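Local coordinates for protein mannan endo-1,4-beta-mannosidase (Bacillus subtilis, PDB 2WHK) that hydrolyses internal beta-1,4-mannosidic linkages of mannan, galactomannan and glucomannan as a secreted glycoside hydrolase of family 26, at residues V32-F37 against T319-E324. Numbering follows the deposited sequence.
Sequences VLSGAF and TLNKGE. With CA (calcium ion), chain D.
At the start of strand 32-40 of the TIM barrel, Val32 and Leu33 pair in parallel with the short strand beginning at Thr319, whose first residue already binds calcium. Leu320 is gripped through both backbone groups: its N gives a nearly straight hydrogen bond (177°) to Val32 O at 2.8 Å, and its O accepts Ser34 N at 3.0 Å. The two leucines run alongside each other, Leu33 CD1 4.0 Å from Leu320 CD1, branched apolar chains suited to this buried face. One residue further on, Ser34 OG, set between backbone N and carbonyl carbon (chi1 54°), donates to Asn321 OD1 at 2.6 Å, on a lone pair in the carbonyl plane; a hydroxyl can both give and take, and Ala62 N bonds it too. The amide's ND2 reaches calcium-bound water 1 and Tyr314 O. Replacing Asn321 by an alanine is likely to leave the Ser34 hydroxyl without its acceptor and to cost water 1 and Tyr314 O their N-H donor. Asn321 opens a type II turn with Gly323 at positive phi (93°), where a CB would jam against Lys322 O; the turn brings back Glu324, which takes Asn321 N on OE1 (2.8 Å) and binds calcium through OE1 (2.5 Å) and OE2 (2.6 Å). Thr319 O, Asn30 OD1 and four waters complete the site. Helix 12-22 covers the leucine face through Trp20, while strands 63-70 and 292-297 flank strand 32-40.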
ATOM      1  N   VAL A  32     -15.944   0.556  -4.558  1.00 12.99           N
ATOM      2  CA  VAL A  32     -14.683   1.217  -4.194  1.00 12.51           C
ATOM      3  C   VAL A  32     -14.521   1.156  -2.679  1.00 11.85           C
ATOM      4  O   VAL A  32     -15.311   1.752  -1.954  1.00 11.52           O
ATOM      5  CB  VAL A  32     -14.651   2.698  -4.630  1.00 12.42           C
ATOM      6  CG1 VAL A  32     -13.320   3.361  -4.237  1.00 12.88           C
ATOM      7  CG2 VAL A  32     -14.892   2.821  -6.137  1.00 12.96           C
ATOM      8  N   LEU A  33     -13.512   0.427  -2.208  1.00 11.54           N
ATOM      9  CA  LEU A  33     -13.252   0.352  -0.761  1.00 11.34           C
ATOM     10  C   LEU A  33     -12.709   1.680  -0.261  1.00 11.20           C
ATOM     11  O   LEU A  33     -11.758   2.220  -0.818  1.00 11.14           O
ATOM     12  CB  LEU A  33     -12.257  -0.755  -0.398  1.00 11.32           C
ATOM     13  CG  LEU A  33     -12.809  -2.158  -0.161  1.00 11.97           C
ATOM     14  CD1 LEU A  33     -13.410  -2.730  -1.450  1.00 11.45           C
ATOM     15  CD2 LEU A  33     -11.727  -3.067   0.407  1.00 13.04           C
ATOM     16  N   SER A  34     -13.308   2.198   0.803  1.00 11.29           N
ATOM     17  CA  SER A  34     -12.730   3.328   1.503  1.00 11.04           C
ATOM     18  C   SER A  34     -11.506   2.886   2.293  1.00 10.89           C
ATOM     19  O   SER A  34     -11.348   1.706   2.646  1.00 10.40           O
ATOM     20  CB  SER A  34     -13.753   3.952   2.441  1.00 11.17           C
ATOM     21  OG  SER A  34     -14.290   2.962   3.307  1.00 12.16           O
ATOM     22  N   GLY A  35     -10.634   3.842   2.573  1.00 11.18           N
ATOM     23  CA  GLY A  35      -9.426   3.552   3.316  1.00 11.00           C
ATOM     24  C   GLY A  35      -8.844   4.768   3.990  1.00 10.90           C
ATOM     25  O   GLY A  35      -9.018   5.901   3.526  1.00 10.86           O
ATOM     26  N   ALA A  36      -8.135   4.514   5.089  1.00 10.87           N
ATOM     27  CA  ALA A  36      -7.455   5.550   5.846  1.00 10.84           C
ATOM     28  C   ALA A  36      -6.148   5.017   6.392  1.00 10.82           C
ATOM     29  O   ALA A  36      -6.086   3.886   6.862  1.00 11.09           O
ATOM     30  CB  ALA A  36      -8.336   6.031   6.998  1.00 10.46           C
ATOM     31  N   PHE A  37      -5.107   5.831   6.310  1.00 11.33           N
ATOM     32  CA  PHE A  37      -3.849   5.542   6.975  1.00 12.09           C
ATOM     33  C   PHE A  37      -3.976   5.862   8.464  1.00 12.72           C
ATOM     34  O   PHE A  37      -4.358   6.980   8.830  1.00 13.54           O
ATOM     35  CB  PHE A  37      -2.740   6.377   6.342  1.00 12.44           C
ATOM     36  CG  PHE A  37      -1.388   6.154   6.947  1.00 12.28           C
ATOM     37  CD1 PHE A  37      -0.850   4.876   7.043  1.00 13.01           C
ATOM     38  CD2 PHE A  37      -0.625   7.230   7.373  1.00 13.87           C
ATOM     39  CE1 PHE A  37       0.421   4.674   7.585  1.00 14.42           C
ATOM     40  CE2 PHE A  37       0.637   7.034   7.929  1.00 15.08           C
ATOM     41  CZ  PHE A  37       1.162   5.753   8.029  1.00 14.97           C
ATOM     42  N   THR A 319     -19.260   3.605  -2.560  1.00 15.79           N
ATOM     43  CA  THR A 319     -18.281   3.415  -1.493  1.00 15.27           C
ATOM     44  C   THR A 319     -18.608   2.206  -0.616  1.00 15.06           C
ATOM     45  O   THR A 319     -19.704   2.102  -0.060  1.00 15.37           O
ATOM     46  CB  THR A 319     -18.134   4.686  -0.652  1.00 15.26           C
ATOM     47  OG1 THR A 319     -17.898   5.793  -1.530  1.00 15.13           O
ATOM     48  CG2 THR A 319     -16.963   4.558   0.320  1.00 15.03           C
ATOM     49  N   LEU A 320     -17.638   1.295  -0.523  1.00 14.51           N
ATOM     50  CA  LEU A 320     -17.757   0.069   0.257  1.00 14.16           C
ATOM     51  C   LEU A 320     -16.945   0.262   1.536  1.00 13.99           C
ATOM     52  O   LEU A 320     -15.738   0.488   1.488  1.00 13.19           O
ATOM     53  CB  LEU A 320     -17.238  -1.116  -0.556  1.00 14.33           C
ATOM     54  CG  LEU A 320     -17.493  -2.532  -0.037  1.00 13.85           C
ATOM     55  CD1 LEU A 320     -17.296  -3.547  -1.150  1.00 14.84           C
ATOM     56  CD2 LEU A 320     -16.607  -2.876   1.184  1.00 13.28           C
ATOM     57  N   ASN A 321     -17.622   0.173   2.672  1.00 13.97           N
ATOM     58  CA  ASN A 321     -17.035   0.533   3.959  1.00 14.31           C
ATOM     59  C   ASN A 321     -16.867  -0.686   4.839  1.00 14.03           C
ATOM     60  O   ASN A 321     -17.278  -1.783   4.472  1.00 14.32           O
ATOM     61  CB  ASN A 321     -17.917   1.580   4.638  1.00 14.56           C
ATOM     62  CG  ASN A 321     -17.932   2.886   3.874  1.00 14.51           C
ATOM     63  OD1 ASN A 321     -16.873   3.393   3.504  1.00 14.61           O
ATOM     64  ND2 ASN A 321     -19.125   3.427   3.610  1.00 14.19           N
ATOM     65  N   LYS A 322     -16.231  -0.494   5.990  1.00 14.05           N
ATOM     66  CA  LYS A 322     -16.081  -1.573   6.965  1.00 14.07           C
ATOM     67  C   LYS A 322     -17.448  -2.208   7.218  1.00 14.69           C
ATOM     68  O   LYS A 322     -18.438  -1.501   7.399  1.00 15.11           O
ATOM     69  CB  LYS A 322     -15.495  -1.028   8.265  1.00 14.32           C
ATOM     70  CG  LYS A 322     -14.856  -2.077   9.178  1.00 13.74           C
ATOM     71  CD  LYS A 322     -14.433  -1.418  10.486  1.00 14.57           C
ATOM     72  CE  LYS A 322     -13.649  -2.341  11.409  1.00 14.59           C
ATOM     73  NZ  LYS A 322     -13.396  -1.684  12.725  1.00 15.06           N
ATOM     74  N   GLY A 323     -17.500  -3.535   7.202  1.00 14.94           N
ATOM     75  CA  GLY A 323     -18.756  -4.259   7.372  1.00 15.86           C
ATOM     76  C   GLY A 323     -19.481  -4.619   6.085  1.00 16.38           C
ATOM     77  O   GLY A 323     -20.450  -5.381   6.122  1.00 17.67           O
ATOM     78  N   GLU A 324     -19.022  -4.081   4.951  1.00 16.28           N
ATOM     79  CA  GLU A 324     -19.629  -4.366   3.646  1.00 16.31           C
ATOM     80  C   GLU A 324     -18.810  -5.345   2.794  1.00 16.46           C
ATOM     81  O   GLU A 324     -19.120  -5.570   1.612  1.00 16.61           O
ATOM     82  CB  GLU A 324     -19.874  -3.058   2.876  1.00 16.24           C
ATOM     83  CG  GLU A 324     -20.852  -2.119   3.559  1.00 17.22           C
ATOM     84  CD  GLU A 324     -21.226  -0.918   2.691  1.00 17.49           C
ATOM     85  OE1 GLU A 324     -20.352  -0.068   2.423  1.00 16.92           O
ATOM     86  OE2 GLU A 324     -22.403  -0.808   2.275  1.00 18.45           O
TER
HETATM   87 CA    CA D1339     -21.708   1.390   0.993  1.00 17.79          CA
HETATM   88  O   HOH W   1     -21.783   2.163   3.377  1.00 16.51           O
HETATM   89  O   HOH W   2     -23.074   1.933  -0.926  1.00 22.99           O
HETATM   90  O   HOH W   3     -21.920   3.952   0.969  1.00 18.59           O
HETATM   91  O   HOH W   4     -24.139   1.714   1.743  1.00 25.97           O